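YcgJ protein (Bacillus subtilis, PDB 1XXL) probably acts as a methyltransferase that uses S-adenosyl-L-methionine as methyl donor, though its substrate is not established. Local coordinates at residues K195-I198 with T199-H203. Numbering follows the deposited sequence.
Sequences KQII and THLNH
Thr199 N donates to Lys195 O over 3.0 Å, one helical turn back. The Thr199 side chain stays close to the same carbonyl. Thr199 OG1 sits anti to its own carbonyl carbon and beside the backbone N (chi1 -61°), which leaves it 3.1 Å from Lys195 O. His200 N bonds to Gln196 O at 3.0 Å. The imidazole swings away from residues 195-198 toward helix 131-144, where NE2 bonds to Phe136 O and the ring stacks on Phe136. Leu201 N bonds to Ile197 O at 3.0 Å. These are the alpha-helical bonds, from N-H of residue i+4 to C=O of residue i, of the last turns of helix 191-202, which lies far from the S-adenosyl-L-methionine site. The Leu201 side chain packs along that of Ile197, with Leu201 CD1 3.8 Å from Ile197 CG2. Tyr180 of helix 180-187 touches both. Asn202 N reaches Ile198 O at 2.9 Å, and the side chains of these two residues also lie alongside each other. At His203 the backbone turns out of the helix. Its backbone N still bonds to Thr199 O, and His203 ND1 adds a weak, bent bond of 2.9 Å to Thr199 O.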
ATOM      1  N   LYS A 195      14.369  -1.764  21.171  1.00 21.85           N
ATOM      2  CA  LYS A 195      14.157  -2.576  22.364  1.00 22.13           C
ATOM      3  C   LYS A 195      12.654  -2.766  22.604  1.00 20.61           C
ATOM      4  O   LYS A 195      12.234  -3.842  23.023  1.00 19.06           O
ATOM      5  CB  LYS A 195      14.817  -1.990  23.632  1.00 22.83           C
ATOM      6  CG  LYS A 195      16.374  -2.046  23.703  1.00 27.19           C
ATOM      7  CD  LYS A 195      16.994  -3.463  23.947  1.00 30.05           C
ATOM      8  CE  LYS A 195      18.421  -3.372  24.585  1.00 30.71           C
ATOM      9  NZ  LYS A 195      19.049  -4.717  24.905  1.00 31.03           N
ATOM     10  N   GLN A 196      11.859  -1.719  22.348  1.00 20.10           N
ATOM     11  CA  GLN A 196      10.383  -1.821  22.469  1.00 20.54           C
ATOM     12  C   GLN A 196       9.796  -2.837  21.467  1.00 18.65           C
ATOM     13  O   GLN A 196       8.900  -3.606  21.801  1.00 18.43           O
ATOM     14  CB  GLN A 196       9.703  -0.463  22.266  1.00 20.37           C
ATOM     15  CG  GLN A 196      10.044   0.591  23.316  1.00 22.79           C
ATOM     16  CD  GLN A 196       9.413   1.969  22.989  1.00 24.24           C
ATOM     17  OE1 GLN A 196       8.189   2.076  22.782  1.00 28.13           O
ATOM     18  NE2 GLN A 196      10.248   3.017  22.948  1.00 29.40           N
ATOM     19  N   ILE A 197      10.301  -2.815  20.240  1.00 17.52           N
ATOM     20  CA  ILE A 197       9.901  -3.808  19.215  1.00 17.43           C
ATOM     21  C   ILE A 197      10.227  -5.226  19.682  1.00 16.66           C
ATOM     22  O   ILE A 197       9.397  -6.121  19.579  1.00 16.52           O
ATOM     23  CB  ILE A 197      10.581  -3.533  17.857  1.00 16.79           C
ATOM     24  CG1 ILE A 197       9.951  -2.296  17.222  1.00 16.72           C
ATOM     25  CG2 ILE A 197      10.403  -4.720  16.929  1.00 17.38           C
ATOM     26  CD1 ILE A 197      10.707  -1.688  16.156  1.00 17.27           C
ATOM     27  N   ILE A 198      11.432  -5.426  20.220  1.00 16.60           N
ATOM     28  CA  ILE A 198      11.869  -6.746  20.647  1.00 16.62           C
ATOM     29  C   ILE A 198      10.965  -7.257  21.765  1.00 16.51           C
ATOM     30  O   ILE A 198      10.511  -8.396  21.720  1.00 16.07           O
ATOM     31  CB  ILE A 198      13.366  -6.755  21.057  1.00 16.65           C
ATOM     32  CG1 ILE A 198      14.258  -6.479  19.825  1.00 16.61           C
ATOM     33  CG2 ILE A 198      13.727  -8.069  21.701  1.00 17.15           C
ATOM     34  CD1 ILE A 198      15.739  -6.131  20.149  1.00 17.61           C
ATOM     35  N   THR A 199      10.671  -6.402  22.746  1.00 17.26           N
ATOM     36  CA  THR A 199       9.737  -6.748  23.839  1.00 17.33           C
ATOM     37  C   THR A 199       8.339  -7.116  23.301  1.00 17.14           C
ATOM     38  O   THR A 199       7.734  -8.081  23.746  1.00 17.17           O
ATOM     39  CB  THR A 199       9.593  -5.576  24.856  1.00 17.32           C
ATOM     40  OG1 THR A 199      10.863  -5.293  25.437  1.00 19.93           O
ATOM     41  CG2 THR A 199       8.625  -5.898  25.973  1.00 17.12           C
ATOM     42  N   HIS A 200       7.845  -6.331  22.349  1.00 17.32           N
ATOM     43  CA  HIS A 200       6.535  -6.557  21.726  1.00 17.28           C
ATOM     44  C   HIS A 200       6.460  -7.940  21.087  1.00 17.18           C
ATOM     45  O   HIS A 200       5.506  -8.681  21.301  1.00 16.57           O
ATOM     46  CB  HIS A 200       6.296  -5.464  20.674  1.00 17.56           C
ATOM     47  CG  HIS A 200       4.903  -5.408  20.140  1.00 16.92           C
ATOM     48  ND1 HIS A 200       3.796  -5.248  20.948  1.00 16.92           N
ATOM     49  CD2 HIS A 200       4.441  -5.458  18.867  1.00 17.36           C
ATOM     50  CE1 HIS A 200       2.710  -5.214  20.195  1.00 19.00           C
ATOM     51  NE2 HIS A 200       3.073  -5.334  18.925  1.00 17.82           N
ATOM     52  N   LEU A 201       7.486  -8.283  20.312  1.00 17.38           N
ATOM     53  CA  LEU A 201       7.565  -9.592  19.635  1.00 17.72           C
ATOM     54  C   LEU A 201       7.751 -10.744  20.618  1.00 18.28           C
ATOM     55  O   LEU A 201       7.139 -11.791  20.471  1.00 17.64           O
ATOM     56  CB  LEU A 201       8.696  -9.588  18.582  1.00 16.77           C
ATOM     57  CG  LEU A 201       8.459  -8.707  17.335  1.00 16.00           C
ATOM     58  CD1 LEU A 201       9.744  -8.475  16.494  1.00 15.34           C
ATOM     59  CD2 LEU A 201       7.352  -9.271  16.458  1.00 14.68           C
ATOM     60  N   ASN A 202       8.598 -10.544  21.625  1.00 19.32           N
ATOM     61  CA  ASN A 202       8.866 -11.574  22.625  1.00 20.65           C
ATOM     62  C   ASN A 202       7.704 -11.852  23.549  1.00 21.69           C
ATOM     63  O   ASN A 202       7.592 -12.952  24.065  1.00 22.85           O
ATOM     64  CB  ASN A 202      10.094 -11.192  23.472  1.00 21.51           C
ATOM     65  CG  ASN A 202      11.376 -11.644  22.833  1.00 23.33           C
ATOM     66  OD1 ASN A 202      12.008 -10.900  22.079  1.00 26.39           O
ATOM     67  ND2 ASN A 202      11.742 -12.896  23.082  1.00 24.86           N
ATOM     68  N   HIS A 203       6.850 -10.854  23.775  1.00 22.43           N
ATOM     69  CA  HIS A 203       5.680 -11.024  24.629  1.00 22.75           C
ATOM     70  C   HIS A 203       4.379 -11.267  23.848  1.00 22.51           C
ATOM     71  O   HIS A 203       3.299 -11.241  24.417  1.00 22.33           O
ATOM     72  CB  HIS A 203       5.547  -9.794  25.538  1.00 24.13           C
ATOM     73  CG  HIS A 203       6.637  -9.689  26.555  1.00 27.22           C
ATOM     74  ND1 HIS A 203       7.964  -9.535  26.215  1.00 31.77           N
ATOM     75  CD2 HIS A 203       6.598  -9.723  27.908  1.00 30.91           C
ATOM     76  CE1 HIS A 203       8.698  -9.490  27.314  1.00 31.48           C
ATOM     77  NE2 HIS A 203       7.892  -9.596  28.354  1.00 31.62           N
TER